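Local coordinates for mitogen-activated protein kinase (Leishmania major, PDB 3UIB) that probably phosphorylates other proteins on serine or threonine with ATP, as expected of a mitogen-activated protein kinase, at residues H157-P162 against W198-E203; V205-G210 against S237-Q242; P48-R53 against T113-T118; Q137-H142 against N171-C176. One frame throughout, in Å; residues are numbered along the deposited sequence.

Contact 1: H157-P162 against W198-E203; sequences HRDLHP and WYRAPE. With SB2 (4-[5-(4-fluoro-phenyl)-2-(4-methanesulfinyl-phenyl)-3H-imidazol-4-yl]-pyridine), chain B.
A salt bridge between Asp-159 and Arg-200, with Tyr-199 packed under His-161 and Pro-162 beside it, joins the HRD catalytic loop of the kinase C-lobe to the segment that runs into the APE motif. Asp-159 OD1 lies 3.1 Å from Arg-200 NH1 and 3.2 Å from Arg-200 NH2, so one carboxylate oxygen is shared by both terminal nitrogens of the guanidinium. The planes are turned 43° apart and both bonds are bent and weak, which makes the pairing more electrostatic than directional. The bend at chi2 (-120°) helps a long arginine turn back toward the loop. A water donates to Arg-158 O and accepts from Arg-200 NH1. Tyr-199 supplies a broad apolar surface: His-161 CB stands over one ring face, 3.9 Å from its centroid in a CH-pi contact, and Pro-162 CD meets Tyr-199 CE1 at 3.6 Å. The phenol reaches past them to hydrogen-bond Glu-226. On the pocket side, His-161 CE1 lies 3.4 Å from C1 of the inhibitor SB2. Two bent, weak charged bonds and a bridging water thus lie beside an apolar tyrosine surface, and His-161 serves both neighbours, CB for Tyr-199 and the imidazole edge for the ligand.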
# COMPACT_ATOMS: atom_id res chain seq x y z
N HIS A 157 4.25 -3.04 -3.15
CA HIS A 157 2.89 -3.11 -2.63
C HIS A 157 1.90 -3.19 -3.80
O HIS A 157 1.10 -4.13 -3.84
CB HIS A 157 2.59 -1.90 -1.72
CG HIS A 157 1.40 -2.10 -0.85
ND1 HIS A 157 0.12 -2.17 -1.37
CD2 HIS A 157 1.33 -2.26 0.49
CE1 HIS A 157 -0.68 -2.36 -0.34
NE2 HIS A 157 0.00 -2.42 0.80
N ARG A 158 1.99 -2.23 -4.76
CA ARG A 158 1.19 -2.12 -5.99
C ARG A 158 -0.25 -1.62 -5.78
O ARG A 158 -0.86 -1.12 -6.73
CB ARG A 158 1.26 -3.41 -6.84
CG ARG A 158 1.03 -3.21 -8.33
CD ARG A 158 0.82 -4.55 -9.00
NE ARG A 158 0.41 -4.41 -10.40
CZ ARG A 158 0.36 -5.41 -11.26
NH1 ARG A 158 0.70 -6.64 -10.89
NH2 ARG A 158 -0.02 -5.19 -12.52
N ASP A 159 -0.79 -1.73 -4.55
CA ASP A 159 -2.16 -1.30 -4.24
C ASP A 159 -2.23 -0.53 -2.90
O ASP A 159 -3.05 -0.84 -2.02
CB ASP A 159 -3.12 -2.51 -4.33
CG ASP A 159 -4.59 -2.17 -4.22
OD1 ASP A 159 -5.07 -1.35 -5.03
OD2 ASP A 159 -5.27 -2.75 -3.34
N LEU A 160 -1.37 0.50 -2.75
CA LEU A 160 -1.35 1.33 -1.53
C LEU A 160 -2.43 2.41 -1.59
O LEU A 160 -2.49 3.19 -2.55
CB LEU A 160 0.03 1.94 -1.26
CG LEU A 160 0.19 2.67 0.09
CD1 LEU A 160 0.31 1.69 1.25
CD2 LEU A 160 1.40 3.60 0.07
N HIS A 161 -3.29 2.43 -0.57
CA HIS A 161 -4.40 3.37 -0.40
C HIS A 161 -4.75 3.48 1.09
O HIS A 161 -4.40 2.58 1.85
CB HIS A 161 -5.62 2.97 -1.27
CG HIS A 161 -6.24 1.65 -0.93
ND1 HIS A 161 -5.87 0.50 -1.60
CD2 HIS A 161 -7.22 1.36 -0.05
CE1 HIS A 161 -6.62 -0.46 -1.08
NE2 HIS A 161 -7.43 0.00 -0.13
N PRO A 162 -5.44 4.56 1.53
CA PRO A 162 -5.74 4.71 2.97
C PRO A 162 -6.47 3.56 3.67
O PRO A 162 -6.38 3.44 4.90
CB PRO A 162 -6.51 6.03 3.03
CG PRO A 162 -6.07 6.78 1.82
CD PRO A 162 -5.91 5.74 0.77
N TRP A 198 -7.75 5.18 -7.93
CA TRP A 198 -7.45 6.61 -7.80
C TRP A 198 -6.02 6.84 -7.29
O TRP A 198 -5.58 7.99 -7.19
CB TRP A 198 -8.40 7.24 -6.78
CG TRP A 198 -9.85 7.29 -7.16
CD1 TRP A 198 -10.41 6.97 -8.36
CD2 TRP A 198 -10.93 7.75 -6.33
NE1 TRP A 198 -11.76 7.20 -8.33
CE2 TRP A 198 -12.11 7.66 -7.09
CE3 TRP A 198 -11.01 8.21 -5.01
CZ2 TRP A 198 -13.36 8.04 -6.58
CZ3 TRP A 198 -12.24 8.58 -4.50
CH2 TRP A 198 -13.40 8.50 -5.29
N TYR A 199 -5.33 5.75 -6.92
CA TYR A 199 -3.99 5.75 -6.33
C TYR A 199 -2.97 5.06 -7.22
O TYR A 199 -1.80 4.95 -6.85
CB TYR A 199 -4.04 5.07 -4.94
CG TYR A 199 -5.11 5.66 -4.04
CD1 TYR A 199 -4.85 6.76 -3.24
CD2 TYR A 199 -6.41 5.14 -4.05
CE1 TYR A 199 -5.85 7.33 -2.44
CE2 TYR A 199 -7.41 5.70 -3.27
CZ TYR A 199 -7.13 6.80 -2.46
OH TYR A 199 -8.12 7.35 -1.70
N ARG A 200 -3.43 4.59 -8.40
CA ARG A 200 -2.61 3.89 -9.39
C ARG A 200 -1.75 4.87 -10.14
O ARG A 200 -2.27 5.84 -10.70
CB ARG A 200 -3.48 3.08 -10.37
CG ARG A 200 -4.33 2.01 -9.69
CD ARG A 200 -4.01 0.62 -10.19
NE ARG A 200 -4.94 -0.37 -9.65
CZ ARG A 200 -4.78 -1.01 -8.49
NH1 ARG A 200 -3.72 -0.76 -7.73
NH2 ARG A 200 -5.68 -1.89 -8.09
N ALA A 201 -0.44 4.61 -10.17
CA ALA A 201 0.55 5.42 -10.88
C ALA A 201 0.18 5.51 -12.37
O ALA A 201 -0.46 4.58 -12.87
CB ALA A 201 1.93 4.81 -10.70
N PRO A 202 0.53 6.60 -13.11
CA PRO A 202 0.15 6.66 -14.53
C PRO A 202 0.57 5.44 -15.36
O PRO A 202 -0.21 4.99 -16.19
CB PRO A 202 0.80 7.96 -15.01
CG PRO A 202 0.91 8.79 -13.78
CD PRO A 202 1.26 7.82 -12.70
N GLU A 203 1.77 4.88 -15.07
CA GLU A 203 2.28 3.68 -15.75
C GLU A 203 1.38 2.46 -15.55
O GLU A 203 1.28 1.64 -16.46
CB GLU A 203 3.76 3.40 -15.40
CG GLU A 203 4.03 2.97 -13.96
CD GLU A 203 4.68 4.00 -13.06
OE1 GLU A 203 4.27 5.18 -13.08
OE2 GLU A 203 5.60 3.61 -12.30
O2 SB2 B . -10.00 -3.93 0.97
C1 SB2 B . -7.17 -3.56 0.17
S1 SB2 B . -8.47 -3.07 1.34
CA1 SB2 B . -7.00 -5.90 3.83
CA2 SB2 B . -7.38 -5.20 2.68
CA3 SB2 B . -7.99 -3.95 2.79
CA4 SB2 B . -8.22 -3.40 4.06
CA5 SB2 B . -7.84 -4.10 5.21
CA6 SB2 B . -7.24 -5.35 5.09
NB1 SB2 B . -6.59 -5.39 12.50
CB2 SB2 B . -5.56 -6.10 12.01
CB3 SB2 B . -5.51 -6.47 10.66
CB4 SB2 B . -6.56 -6.10 9.82
CB5 SB2 B . -7.62 -5.36 10.34
CB6 SB2 B . -7.61 -5.02 11.70
NC1 SB2 B . -6.97 -5.57 7.50
CC2 SB2 B . -6.81 -6.14 6.29
NC3 SB2 B . -6.26 -7.38 6.34
CC4 SB2 B . -6.04 -7.68 7.63
CC5 SB2 B . -6.51 -6.48 8.37
CD1 SB2 B . -5.90 -9.58 9.29
CD2 SB2 B . -5.27 -10.76 9.71
CD3 SB2 B . -4.19 -11.28 8.99
CD4 SB2 B . -3.73 -10.64 7.84
CD5 SB2 B . -4.35 -9.47 7.42
CD6 SB2 B . -5.43 -8.94 8.13
FD3 SB2 B . -3.58 -12.41 9.40
O HOH W 1 -1.65 1.26 -7.12

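Contact 2: V205-G210 against S237-Q242; sequences VMQFKG and STFYNQ
Two trans first torsions bring Val-205 and Phe-239 together: CG1 of Val-205 lies opposite its own backbone N (chi1 -180°), and CG of Phe-239 does the same (chi1 169°), carrying the ring across to the end of the short helix 202-205. CG1 of Val-205 then meets CD1 of the Phe-239 ring at 3.9 Å, while its other methyl, CG2, looks to Gln-242 CG at 4.3 Å. A branched, compact valine suits this place because it offers one methyl to each of two residues on the same helix. The ring turns its edge to the segment 205-210: Val-205 O is 3.2 Å from Phe-239 CE1 and lies near the ring plane, as does Met-206 CA. The edge C-H groups lie toward Val-205 O, an approach compatible with their slight positive charge. Met-206 CG adds a looser apolar touch, 4.3 Å from Phe-239 CE1, and Tyr-269 meets the Phe-239 ring edge-to-face from outside the two segments.

The first helix ends in backbone bonds, the second begins with side-chain caps. Gln-207, with positive phi, is the C-prime residue of a Schellman motif that stops helix 202-205. Thr-238 is the N-cap of helix 239-250: its OG1 accepts from Asn-241 N at 2.9 Å, and Asn-241 OD1 answers by accepting from Thr-238 N and, on a lone pair, from Ser-237 N. Phe-239, in the first turn after this capping box, packs on the residues where helix 202-205 ends in its Schellman motif, joining the APE helix to helix 239-250 in the kinase C-lobe.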
# COMPACT_ATOMS: atom_id res chain seq x y z
N VAL A 205 -2.05 2.80 -14.88
CA VAL A 205 -3.27 3.21 -15.58
C VAL A 205 -3.07 2.87 -17.06
O VAL A 205 -3.96 2.30 -17.69
CB VAL A 205 -3.63 4.71 -15.35
CG1 VAL A 205 -4.91 5.10 -16.08
CG2 VAL A 205 -3.74 5.03 -13.87
N MET A 206 -1.84 3.13 -17.57
CA MET A 206 -1.45 2.84 -18.95
C MET A 206 -1.00 1.38 -19.16
O MET A 206 -0.38 1.07 -20.18
CB MET A 206 -0.40 3.84 -19.44
CG MET A 206 -0.91 5.26 -19.54
SD MET A 206 0.32 6.42 -20.15
CE MET A 206 1.46 6.42 -18.81
N GLN A 207 -1.35 0.49 -18.20
CA GLN A 207 -1.11 -0.96 -18.23
C GLN A 207 0.34 -1.38 -18.55
O GLN A 207 0.57 -2.38 -19.23
CB GLN A 207 -2.13 -1.67 -19.16
CG GLN A 207 -3.61 -1.48 -18.78
CD GLN A 207 -4.51 -1.21 -19.98
OE1 GLN A 207 -4.34 -1.76 -21.08
NE2 GLN A 207 -5.52 -0.38 -19.78
N PHE A 208 1.32 -0.62 -18.04
CA PHE A 208 2.73 -0.92 -18.28
C PHE A 208 3.22 -2.11 -17.48
O PHE A 208 3.11 -2.14 -16.25
CB PHE A 208 3.61 0.32 -18.07
CG PHE A 208 5.04 0.16 -18.54
CD1 PHE A 208 5.32 -0.17 -19.86
CD2 PHE A 208 6.10 0.39 -17.67
CE1 PHE A 208 6.64 -0.30 -20.29
CE2 PHE A 208 7.42 0.27 -18.11
CZ PHE A 208 7.68 -0.07 -19.42
N LYS A 209 3.75 -3.11 -18.21
CA LYS A 209 4.29 -4.37 -17.69
C LYS A 209 5.57 -4.20 -16.86
O LYS A 209 5.79 -5.00 -15.94
CB LYS A 209 4.48 -5.40 -18.83
CG LYS A 209 5.43 -4.97 -19.97
CD LYS A 209 4.72 -4.24 -21.12
CE LYS A 209 5.69 -3.47 -21.99
NZ LYS A 209 4.99 -2.55 -22.93
N GLY A 210 6.37 -3.19 -17.18
CA GLY A 210 7.64 -2.91 -16.51
C GLY A 210 7.58 -1.93 -15.34
O GLY A 210 8.52 -1.15 -15.13
N SER A 237 -13.15 7.91 -13.15
CA SER A 237 -14.15 6.86 -13.38
C SER A 237 -13.85 6.05 -14.66
O SER A 237 -14.47 5.00 -14.87
CB SER A 237 -15.55 7.46 -13.46
OG SER A 237 -15.69 8.34 -14.56
N THR A 238 -12.93 6.55 -15.52
CA THR A 238 -12.53 5.94 -16.79
C THR A 238 -11.01 6.06 -16.98
O THR A 238 -10.38 6.84 -16.27
CB THR A 238 -13.24 6.61 -17.99
OG1 THR A 238 -12.66 7.89 -18.27
CG2 THR A 238 -14.74 6.73 -17.80
N PHE A 239 -10.45 5.35 -17.98
CA PHE A 239 -9.03 5.42 -18.35
C PHE A 239 -8.64 6.84 -18.78
O PHE A 239 -7.60 7.33 -18.38
CB PHE A 239 -8.70 4.39 -19.47
CG PHE A 239 -7.35 4.52 -20.13
CD1 PHE A 239 -6.23 3.90 -19.60
CD2 PHE A 239 -7.21 5.22 -21.33
CE1 PHE A 239 -4.98 4.00 -20.23
CE2 PHE A 239 -5.96 5.33 -21.95
CZ PHE A 239 -4.86 4.70 -21.41
N TYR A 240 -9.48 7.48 -19.61
CA TYR A 240 -9.26 8.82 -20.14
C TYR A 240 -9.41 9.90 -19.08
O TYR A 240 -8.51 10.74 -18.97
CB TYR A 240 -10.19 9.11 -21.33
CG TYR A 240 -9.92 8.26 -22.56
CD1 TYR A 240 -8.72 8.36 -23.25
CD2 TYR A 240 -10.91 7.44 -23.09
CE1 TYR A 240 -8.48 7.61 -24.40
CE2 TYR A 240 -10.69 6.70 -24.25
CZ TYR A 240 -9.47 6.78 -24.90
OH TYR A 240 -9.25 6.05 -26.03
N ASN A 241 -10.51 9.89 -18.31
CA ASN A 241 -10.71 10.92 -17.29
C ASN A 241 -9.78 10.83 -16.08
O ASN A 241 -9.52 11.85 -15.45
CB ASN A 241 -12.20 11.15 -16.94
CG ASN A 241 -12.87 10.09 -16.10
OD1 ASN A 241 -12.28 9.48 -15.20
ND2 ASN A 241 -14.17 9.89 -16.34
N GLN A 242 -9.24 9.62 -15.78
CA GLN A 242 -8.26 9.43 -14.70
C GLN A 242 -6.94 10.05 -15.15
O GLN A 242 -6.31 10.75 -14.37
CB GLN A 242 -8.07 7.94 -14.35
CG GLN A 242 -7.05 7.66 -13.24
CD GLN A 242 -7.44 8.16 -11.87
OE1 GLN A 242 -6.65 8.78 -11.16
NE2 GLN A 242 -8.65 7.86 -11.43

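Contact 3: P48-R53 against T113-T118; sequences PVAIKR and TELMRT. With SB2 (4-[5-(4-fluoro-phenyl)-2-(4-methanesulfinyl-phenyl)-3H-imidazol-4-yl]-pyridine), chain B.
Leu-115 runs from the hinge back over strand 48-53, and each of its atoms finds that strand. Leu-115 CB is 3.5 Å from Val-49 O and CG 4.0 Å from the same oxygen; chi1 of -176° sets CG over the strand, and chi2 of 72° turns CD1 to Ala-50 CB at 3.8 Å, while CD2 only grazes Val-49 O. Ala-50 and Thr-113 form an antiparallel hydrogen-bonded pair, with Ala-50 N to Thr-113 O at 2.9 Å and Thr-113 N to Ala-50 O at 3.1 Å; a weak bond from Leu-115 N to Pro-48 O continues the pairing. Small Ala-50 suits the roof of the pocket, since its CB meets the pyridine of the inhibitor SB2 at CB2. Thr-113, in the gatekeeper position, brings CG2 within 3.4 Å of fluorine FD3, and Lys-52 lays CB against the fluorophenyl ring before its NZ joins Glu-79 in a salt bridge. Beyond the paired strands, Met-116 N donates to pyridine NB1 at 2.9 Å and 161°. Inner amides are thus satisfied within the sheet, while the hinge amide of Met-116 makes a directional polar bond to a ring touched by the apolar side chains of Ala-50 and Met-116.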
# COMPACT_ATOMS: atom_id res chain seq x y z
N PRO A 48 -5.67 -8.08 22.74
CA PRO A 48 -6.64 -7.87 21.64
C PRO A 48 -6.02 -8.19 20.28
O PRO A 48 -5.04 -7.56 19.88
CB PRO A 48 -7.06 -6.41 21.80
CG PRO A 48 -5.99 -5.77 22.62
CD PRO A 48 -5.07 -6.81 23.18
N VAL A 49 -6.58 -9.19 19.59
CA VAL A 49 -6.10 -9.69 18.30
C VAL A 49 -7.14 -9.61 17.17
O VAL A 49 -8.31 -9.32 17.43
CB VAL A 49 -5.46 -11.11 18.40
CG1 VAL A 49 -4.11 -11.06 19.12
CG2 VAL A 49 -6.41 -12.12 19.06
N ALA A 50 -6.70 -9.85 15.92
CA ALA A 50 -7.52 -9.86 14.72
C ALA A 50 -7.38 -11.23 14.03
O ALA A 50 -6.27 -11.62 13.67
CB ALA A 50 -7.10 -8.75 13.77
N ILE A 51 -8.50 -11.96 13.90
CA ILE A 51 -8.50 -13.29 13.30
C ILE A 51 -9.20 -13.27 11.93
O ILE A 51 -10.36 -12.87 11.84
CB ILE A 51 -9.04 -14.40 14.26
CG1 ILE A 51 -8.43 -14.29 15.67
CG2 ILE A 51 -8.79 -15.80 13.68
CD1 ILE A 51 -9.39 -13.81 16.72
N LYS A 52 -8.47 -13.70 10.89
CA LYS A 52 -8.95 -13.76 9.50
C LYS A 52 -9.22 -15.22 9.13
O LYS A 52 -8.36 -16.08 9.33
CB LYS A 52 -7.91 -13.13 8.55
CG LYS A 52 -8.37 -12.93 7.11
CD LYS A 52 -7.24 -12.36 6.25
CE LYS A 52 -7.35 -12.74 4.79
NZ LYS A 52 -6.21 -12.21 4.00
N ARG A 53 -10.43 -15.50 8.62
CA ARG A 53 -10.83 -16.84 8.20
C ARG A 53 -11.02 -16.92 6.69
O ARG A 53 -11.84 -16.19 6.12
CB ARG A 53 -12.09 -17.30 8.95
N THR A 113 -3.13 -11.79 13.85
CA THR A 113 -2.25 -10.61 13.94
C THR A 113 -2.79 -9.72 15.09
O THR A 113 -3.80 -10.08 15.69
CB THR A 113 -2.24 -9.79 12.62
OG1 THR A 113 -3.56 -9.33 12.31
CG2 THR A 113 -1.64 -10.54 11.44
N GLU A 114 -2.13 -8.58 15.38
CA GLU A 114 -2.60 -7.63 16.39
C GLU A 114 -3.83 -6.91 15.84
O GLU A 114 -3.92 -6.70 14.63
CB GLU A 114 -1.51 -6.59 16.71
CG GLU A 114 -0.46 -7.04 17.71
CD GLU A 114 0.59 -5.98 18.01
OE1 GLU A 114 0.24 -4.97 18.67
OE2 GLU A 114 1.75 -6.16 17.59
N LEU A 115 -4.78 -6.53 16.71
CA LEU A 115 -5.98 -5.82 16.27
C LEU A 115 -5.68 -4.33 16.10
O LEU A 115 -5.19 -3.69 17.03
CB LEU A 115 -7.18 -6.04 17.20
CG LEU A 115 -8.52 -5.41 16.77
CD1 LEU A 115 -9.13 -6.15 15.58
CD2 LEU A 115 -9.50 -5.37 17.93
N MET A 116 -5.98 -3.80 14.90
CA MET A 116 -5.75 -2.39 14.58
C MET A 116 -7.05 -1.62 14.74
O MET A 116 -8.05 -1.97 14.11
CB MET A 116 -5.17 -2.22 13.16
CG MET A 116 -3.92 -3.06 12.89
SD MET A 116 -2.58 -2.83 14.08
CE MET A 116 -1.92 -1.33 13.53
N ARG A 117 -7.03 -0.58 15.61
CA ARG A 117 -8.15 0.30 15.96
C ARG A 117 -9.01 0.69 14.75
O ARG A 117 -10.21 0.38 14.73
CB ARG A 117 -7.61 1.55 16.71
CG ARG A 117 -8.65 2.64 17.01
CD ARG A 117 -8.09 3.76 17.88
NE ARG A 117 -6.89 4.39 17.30
CZ ARG A 117 -6.90 5.50 16.58
NH1 ARG A 117 -8.04 6.13 16.32
NH2 ARG A 117 -5.76 6.00 16.11
N THR A 118 -8.39 1.33 13.75
CA THR A 118 -9.02 1.80 12.52
C THR A 118 -7.98 1.90 11.39
O THR A 118 -6.81 1.55 11.60
CB THR A 118 -9.77 3.14 12.77
OG1 THR A 118 -10.56 3.46 11.63
CG2 THR A 118 -8.83 4.32 13.10
O2 SB2 B . -10.00 -3.93 0.97
C1 SB2 B . -7.17 -3.56 0.17
S1 SB2 B . -8.47 -3.07 1.34
CA1 SB2 B . -7.00 -5.90 3.83
CA2 SB2 B . -7.38 -5.20 2.68
CA3 SB2 B . -7.99 -3.95 2.79
CA4 SB2 B . -8.22 -3.40 4.06
CA5 SB2 B . -7.84 -4.10 5.21
CA6 SB2 B . -7.24 -5.35 5.09
NB1 SB2 B . -6.59 -5.39 12.50
CB2 SB2 B . -5.56 -6.10 12.01
CB3 SB2 B . -5.51 -6.47 10.66
CB4 SB2 B . -6.56 -6.10 9.82
CB5 SB2 B . -7.62 -5.36 10.34
CB6 SB2 B . -7.61 -5.02 11.70
NC1 SB2 B . -6.97 -5.57 7.50
CC2 SB2 B . -6.81 -6.14 6.29
NC3 SB2 B . -6.26 -7.38 6.34
CC4 SB2 B . -6.04 -7.68 7.63
CC5 SB2 B . -6.51 -6.48 8.37
CD1 SB2 B . -5.90 -9.58 9.29
CD2 SB2 B . -5.27 -10.76 9.71
CD3 SB2 B . -4.19 -11.28 8.99
CD4 SB2 B . -3.73 -10.64 7.84
CD5 SB2 B . -4.35 -9.47 7.42
CD6 SB2 B . -5.43 -8.94 8.13
FD3 SB2 B . -3.58 -12.41 9.40

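Contact 4: Q137-H142 against N171-C176; sequences QYFMYH and NDITIC. With SB2 (4-[5-(4-fluoro-phenyl)-2-(4-methanesulfinyl-phenyl)-3H-imidazol-4-yl]-pyridine), chain B.
Phe-139 overlaps Ile-173, the two side chains crossing at about a right angle. Ile-173 CD1 is 3.6 Å from Phe-139 CD1 and equally close to its CB, so the methyl nestles where the ring leaves the helix. On the same isoleucine, CG2 meets His-142 CB at 3.9 Å; a beta-branched residue on a strand can thus fill the gap between two positions almost one helical turn apart. Farther along the Phe-139 ring, CE1 approaches Asn-171 ND2, though Asn-171 is poorly ordered.

The outer margin is polar. With chi1 at -166°, Tyr-138 swings its ring out obliquely toward Asp-172, and its hydroxyl OH donates to Asp-172 OD2 at 2.7 Å. The oxygen is met on its syn side, 30° out of the carboxylate plane, and the ring stands nearly perpendicular to that plane, at 85°. His-142, one turn on, sets NE2 over one face of the Tyr-138 ring, toward its rim; the imidazole's ND1 is bonded to Asn-90, whose ND2 also serves Ile-173 O. Phe-139 is backed by Met-227 of helix 215-229.

At the far end of the same strand segment, Cys-176 SG lies 3.7 Å from CC2 of the inhibitor SB2. Helix 133-153 packed against the strand that leads into the DFG-type motif, here DFN, is a standard feature of the protein kinase C-lobe.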
# COMPACT_ATOMS: atom_id res chain seq x y z
N GLN A 137 2.74 14.84 8.70
CA GLN A 137 4.19 14.63 8.69
C GLN A 137 4.56 13.32 9.39
O GLN A 137 5.36 12.56 8.84
CB GLN A 137 4.90 15.83 9.33
CG GLN A 137 6.42 15.83 9.16
CD GLN A 137 7.14 16.38 10.37
OE1 GLN A 137 6.65 16.32 11.51
NE2 GLN A 137 8.35 16.87 10.16
N TYR A 138 3.96 13.05 10.56
CA TYR A 138 4.20 11.82 11.31
C TYR A 138 3.69 10.60 10.53
O TYR A 138 4.46 9.66 10.36
CB TYR A 138 3.56 11.88 12.71
CG TYR A 138 4.04 10.79 13.64
CD1 TYR A 138 5.27 10.88 14.29
CD2 TYR A 138 3.25 9.67 13.91
CE1 TYR A 138 5.72 9.89 15.15
CE2 TYR A 138 3.68 8.68 14.79
CZ TYR A 138 4.92 8.79 15.40
OH TYR A 138 5.35 7.79 16.24
N PHE A 139 2.43 10.65 10.03
CA PHE A 139 1.81 9.58 9.24
C PHE A 139 2.64 9.25 8.00
O PHE A 139 2.98 8.09 7.79
CB PHE A 139 0.36 9.93 8.84
CG PHE A 139 -0.69 9.98 9.93
CD1 PHE A 139 -0.54 9.25 11.11
CD2 PHE A 139 -1.85 10.74 9.77
CE1 PHE A 139 -1.52 9.29 12.11
CE2 PHE A 139 -2.82 10.78 10.78
CZ PHE A 139 -2.65 10.05 11.94
N MET A 140 3.00 10.29 7.21
CA MET A 140 3.81 10.14 6.00
C MET A 140 5.16 9.50 6.29
O MET A 140 5.56 8.59 5.56
CB MET A 140 3.98 11.48 5.26
CG MET A 140 2.74 11.91 4.48
SD MET A 140 1.99 10.63 3.44
CE MET A 140 3.30 10.34 2.23
N TYR A 141 5.84 9.94 7.37
CA TYR A 141 7.13 9.39 7.76
C TYR A 141 7.04 7.88 7.98
O TYR A 141 7.86 7.14 7.46
CB TYR A 141 7.70 10.12 8.99
CG TYR A 141 9.15 9.78 9.26
CD1 TYR A 141 10.15 10.12 8.36
CD2 TYR A 141 9.53 9.10 10.43
CE1 TYR A 141 11.48 9.80 8.60
CE2 TYR A 141 10.86 8.77 10.67
CZ TYR A 141 11.83 9.12 9.75
OH TYR A 141 13.15 8.80 9.98
N HIS A 142 5.98 7.43 8.69
CA HIS A 142 5.76 6.02 8.94
C HIS A 142 5.29 5.26 7.71
O HIS A 142 5.76 4.14 7.51
CB HIS A 142 4.86 5.81 10.15
CG HIS A 142 5.58 6.12 11.43
ND1 HIS A 142 6.28 5.14 12.11
CD2 HIS A 142 5.74 7.30 12.07
CE1 HIS A 142 6.82 5.75 13.15
NE2 HIS A 142 6.51 7.04 13.17
N ASN A 171 -1.77 4.91 18.09
CA ASN A 171 -1.87 5.83 16.94
C ASN A 171 -0.86 5.62 15.79
O ASN A 171 -1.02 6.24 14.73
CB ASN A 171 -1.99 7.31 17.38
CG ASN A 171 -2.48 8.27 16.33
OD1 ASN A 171 -3.58 8.13 15.78
ND2 ASN A 171 -1.67 9.29 16.04
N ASP A 172 0.14 4.73 15.96
CA ASP A 172 1.15 4.49 14.93
C ASP A 172 0.69 3.68 13.71
O ASP A 172 -0.19 2.82 13.82
CB ASP A 172 2.46 3.97 15.55
CG ASP A 172 3.22 5.04 16.32
OD1 ASP A 172 2.61 5.69 17.20
OD2 ASP A 172 4.42 5.23 16.04
N ILE A 173 1.28 3.99 12.53
CA ILE A 173 0.95 3.40 11.23
C ILE A 173 1.55 2.02 10.91
O ILE A 173 2.72 1.76 11.20
CB ILE A 173 1.09 4.46 10.10
CG1 ILE A 173 -0.29 5.09 9.83
CG2 ILE A 173 1.75 3.92 8.81
CD1 ILE A 173 -0.28 6.35 9.06
N THR A 174 0.73 1.15 10.29
CA THR A 174 1.08 -0.21 9.88
C THR A 174 0.50 -0.49 8.49
O THR A 174 -0.64 -0.10 8.22
CB THR A 174 0.59 -1.21 10.94
OG1 THR A 174 1.18 -0.87 12.19
CG2 THR A 174 0.93 -2.63 10.62
N ILE A 175 1.28 -1.16 7.63
CA ILE A 175 0.89 -1.50 6.26
C ILE A 175 0.58 -3.00 6.12
O ILE A 175 1.33 -3.84 6.63
CB ILE A 175 1.99 -1.02 5.26
CG1 ILE A 175 2.14 0.51 5.27
CG2 ILE A 175 1.73 -1.53 3.83
CD1 ILE A 175 3.40 1.04 4.56
N CYS A 176 -0.52 -3.32 5.43
CA CYS A 176 -0.96 -4.68 5.10
C CYS A 176 -1.36 -4.72 3.61
O CYS A 176 -1.24 -3.70 2.93
CB CYS A 176 -2.12 -5.11 6.00
SG CYS A 176 -3.67 -4.21 5.72
O2 SB2 B . -10.00 -3.93 0.97
C1 SB2 B . -7.17 -3.56 0.17
S1 SB2 B . -8.47 -3.07 1.34
CA1 SB2 B . -7.00 -5.90 3.83
CA2 SB2 B . -7.38 -5.20 2.68
CA3 SB2 B . -7.99 -3.95 2.79
CA4 SB2 B . -8.22 -3.40 4.06
CA5 SB2 B . -7.84 -4.10 5.21
CA6 SB2 B . -7.24 -5.35 5.09
NB1 SB2 B . -6.59 -5.39 12.50
CB2 SB2 B . -5.56 -6.10 12.01
CB3 SB2 B . -5.51 -6.47 10.66
CB4 SB2 B . -6.56 -6.10 9.82
CB5 SB2 B . -7.62 -5.36 10.34
CB6 SB2 B . -7.61 -5.02 11.70
NC1 SB2 B . -6.97 -5.57 7.50
CC2 SB2 B . -6.81 -6.14 6.29
NC3 SB2 B . -6.26 -7.38 6.34
CC4 SB2 B . -6.04 -7.68 7.63
CC5 SB2 B . -6.51 -6.48 8.37
CD1 SB2 B . -5.90 -9.58 9.29
CD2 SB2 B . -5.27 -10.76 9.71
CD3 SB2 B . -4.19 -11.28 8.99
CD4 SB2 B . -3.73 -10.64 7.84
CD5 SB2 B . -4.35 -9.47 7.42
CD6 SB2 B . -5.43 -8.94 8.13
FD3 SB2 B . -3.58 -12.41 9.40

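Centre to centre, contact 1 lies about 7 Å from the middle of the chain, contact 4 about 12 Å, and contacts 2 and 3 about 18 Å, on opposite sides. All are partly buried, but only contacts 2 and 3 have exposed residues among those touching. Contacts 1, 3 and 4 all border the inhibitor. Contacts 1 and 2 share helix 202-205, where Glu-203 O and Phe-208 N make a probable hydrogen bond; His-157 NE2 and Cys-176 O probably link contacts 1 and 4 likewise. Chemistry follows place: backbone pairing rules contact 3, a salt bridge and a tyrosine face contact 1, apolar packing with a polar margin contact 4, and a phenylalanine edge against a helix end contact 2.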